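Local atomic coordinates of DUF871 domain-containing protein (Enterococcus faecalis, PDB entry 2P0O), a protein that is of unknown function but belongs to the 6-phospho-N-acetylmuramidase (MupG) family and may cleave glycosides of N-acetylmuramic acid 6-phosphate. Residues K163-W166 with L167-G171. Sequence-based numbering, arbitrary orientation.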
loop_
_atom_site.group_PDB
_atom_site.type_symbol
_atom_site.label_atom_id
_atom_site.label_comp_id
_atom_site.label_asym_id
_atom_site.label_seq_id
_atom_site.Cartn_x
_atom_site.Cartn_y
_atom_site.Cartn_z
ATOM N N LYS A 163 -2.951 -1.741 -19.031
ATOM C CA LYS A 163 -4.294 -1.258 -18.758
ATOM C C LYS A 163 -4.257 0.160 -18.201
ATOM O O LYS A 163 -4.975 1.035 -18.670
ATOM C CB LYS A 163 -4.999 -2.220 -17.789
ATOM C CG LYS A 163 -6.473 -1.941 -17.494
ATOM C CD LYS A 163 -7.358 -1.978 -18.734
ATOM C CE LYS A 163 -7.725 -3.379 -19.146
ATOM N NZ LYS A 163 -8.479 -3.293 -20.420
ATOM N N ASN A 164 -3.398 0.384 -17.215
ATOM C CA ASN A 164 -3.328 1.660 -16.535
ATOM C C ASN A 164 -2.928 2.817 -17.464
ATOM O O ASN A 164 -3.493 3.915 -17.376
ATOM C CB ASN A 164 -2.408 1.577 -15.306
ATOM C CG ASN A 164 -2.927 0.609 -14.245
ATOM O OD1 ASN A 164 -4.106 0.217 -14.246
ATOM N ND2 ASN A 164 -2.043 0.209 -13.341
ATOM N N ARG A 165 -1.962 2.565 -18.343
ATOM C CA ARG A 165 -1.517 3.576 -19.304
ATOM C C ARG A 165 -2.666 4.016 -20.189
ATOM O O ARG A 165 -2.891 5.202 -20.383
ATOM C CB ARG A 165 -0.376 3.034 -20.155
ATOM C CG ARG A 165 0.948 3.738 -19.912
ATOM C CD ARG A 165 2.113 3.270 -20.841
ATOM N NE ARG A 165 1.681 2.850 -22.176
ATOM C CZ ARG A 165 1.600 3.650 -23.241
ATOM N NH1 ARG A 165 1.911 4.941 -23.150
ATOM N NH2 ARG A 165 1.198 3.150 -24.402
ATOM N N TRP A 166 -3.390 3.028 -20.709
ATOM C CA TRP A 166 -4.613 3.225 -21.481
ATOM C C TRP A 166 -5.625 4.030 -20.677
ATOM O O TRP A 166 -6.083 5.082 -21.134
ATOM C CB TRP A 166 -5.188 1.861 -21.863
ATOM C CG TRP A 166 -6.481 1.885 -22.631
ATOM C CD1 TRP A 166 -6.662 2.293 -23.935
ATOM C CD2 TRP A 166 -7.767 1.433 -22.172
ATOM N NE1 TRP A 166 -7.984 2.133 -24.303
ATOM C CE2 TRP A 166 -8.680 1.607 -23.244
ATOM C CE3 TRP A 166 -8.237 0.903 -20.965
ATOM C CZ2 TRP A 166 -10.036 1.275 -23.132
ATOM C CZ3 TRP A 166 -9.576 0.567 -20.859
ATOM C CH2 TRP A 166 -10.462 0.760 -21.930
ATOM N N LEU A 167 -5.950 3.549 -19.476
ATOM C CA LEU A 167 -6.890 4.251 -18.594
ATOM C C LEU A 167 -6.503 5.710 -18.415
ATOM O O LEU A 167 -7.337 6.593 -18.589
ATOM C CB LEU A 167 -7.056 3.540 -17.234
ATOM C CG LEU A 167 -7.699 2.147 -17.247
ATOM C CD1 LEU A 167 -7.456 1.366 -15.949
ATOM C CD2 LEU A 167 -9.185 2.178 -17.581
ATOM N N LYS A 168 -5.239 5.968 -18.094
ATOM C CA LYS A 168 -4.781 7.337 -17.859
ATOM C C LYS A 168 -4.812 8.173 -19.143
ATOM O O LYS A 168 -5.066 9.384 -19.104
ATOM C CB LYS A 168 -3.369 7.359 -17.256
ATOM C CG LYS A 168 -3.214 6.649 -15.891
ATOM C CD LYS A 168 -3.815 7.434 -14.741
ATOM C CE LYS A 168 -2.945 8.621 -14.364
ATOM N NZ LYS A 168 -3.733 9.666 -13.664
ATOM N N GLU A 169 -4.541 7.515 -20.272
ATOM C CA GLU A 169 -4.567 8.144 -21.590
ATOM C C GLU A 169 -5.982 8.586 -21.909
ATOM O O GLU A 169 -6.178 9.551 -22.634
ATOM C CB GLU A 169 -4.102 7.146 -22.648
ATOM C CG GLU A 169 -3.040 7.673 -23.600
ATOM C CD GLU A 169 -1.818 6.747 -23.651
ATOM O OE1 GLU A 169 -1.967 5.563 -24.060
ATOM O OE2 GLU A 169 -0.715 7.210 -23.260
ATOM N N LEU A 170 -6.958 7.861 -21.355
ATOM C CA LEU A 170 -8.380 8.180 -21.501
ATOM C C LEU A 170 -8.879 9.204 -20.480
ATOM O O LEU A 170 -10.076 9.473 -20.429
ATOM C CB LEU A 170 -9.244 6.912 -21.415
ATOM C CG LEU A 170 -9.145 5.809 -22.480
ATOM C CD1 LEU A 170 -10.097 4.676 -22.139
ATOM C CD2 LEU A 170 -9.421 6.326 -23.893
ATOM N N GLY A 171 -7.975 9.754 -19.666
ATOM C CA GLY A 171 -8.325 10.773 -18.663
ATOM C C GLY A 171 -8.762 10.302 -17.276
ATOM O O GLY A 171 -9.122 11.122 -16.431
#
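Leu167 N donates to Lys163 O at 2.8 Å, and an N-H...O angle of 174° makes this the straightest of four successive i to i+4 bonds in the last turns of helix 157-169. The helix joins strands 141-144 and 173-178 in a beta-alpha-beta unit of the TIM barrel. The angle falls along the series to 138° at Leu170 N to Trp166 O, where the helix ends. Gly171, with positive phi, closes a Schellman motif: its N reaches back to Lys168 O at 3.0 Å.

Trp166 and Leu170 form a CH-pi contact. With CG anti to the backbone N, the indole projects outward from the helix, one face turned toward the next turn, and Leu170 CD1 sits over the face of its six-membered ring, 3.7 Å from the centroid and 21° off the normal. Leu167 CD2 packs against Trp166 CZ3 at 3.7 Å. Helix 125-133 meets this apolar patch through Leu125 and Val128, while Leu167 also reaches Val174 of strand 173-178.

Asn164 and Lys168, one turn apart, turn their polar ends to other parts of the chain: Asn164 OD1 is hydrogen-bonded to His145 NE2, and Lys168 NZ forms a salt bridge with Asp217 OD1. Arg165 and Glu169 run side by side, yet their guanidinium and carboxylate planes are steeply inclined to each other. Because Glu169 OE2 lies well out of the guanidinium plane, 3.5 Å from Arg165 NH1, no N-H points at it and the salt bridge rests on charge alone.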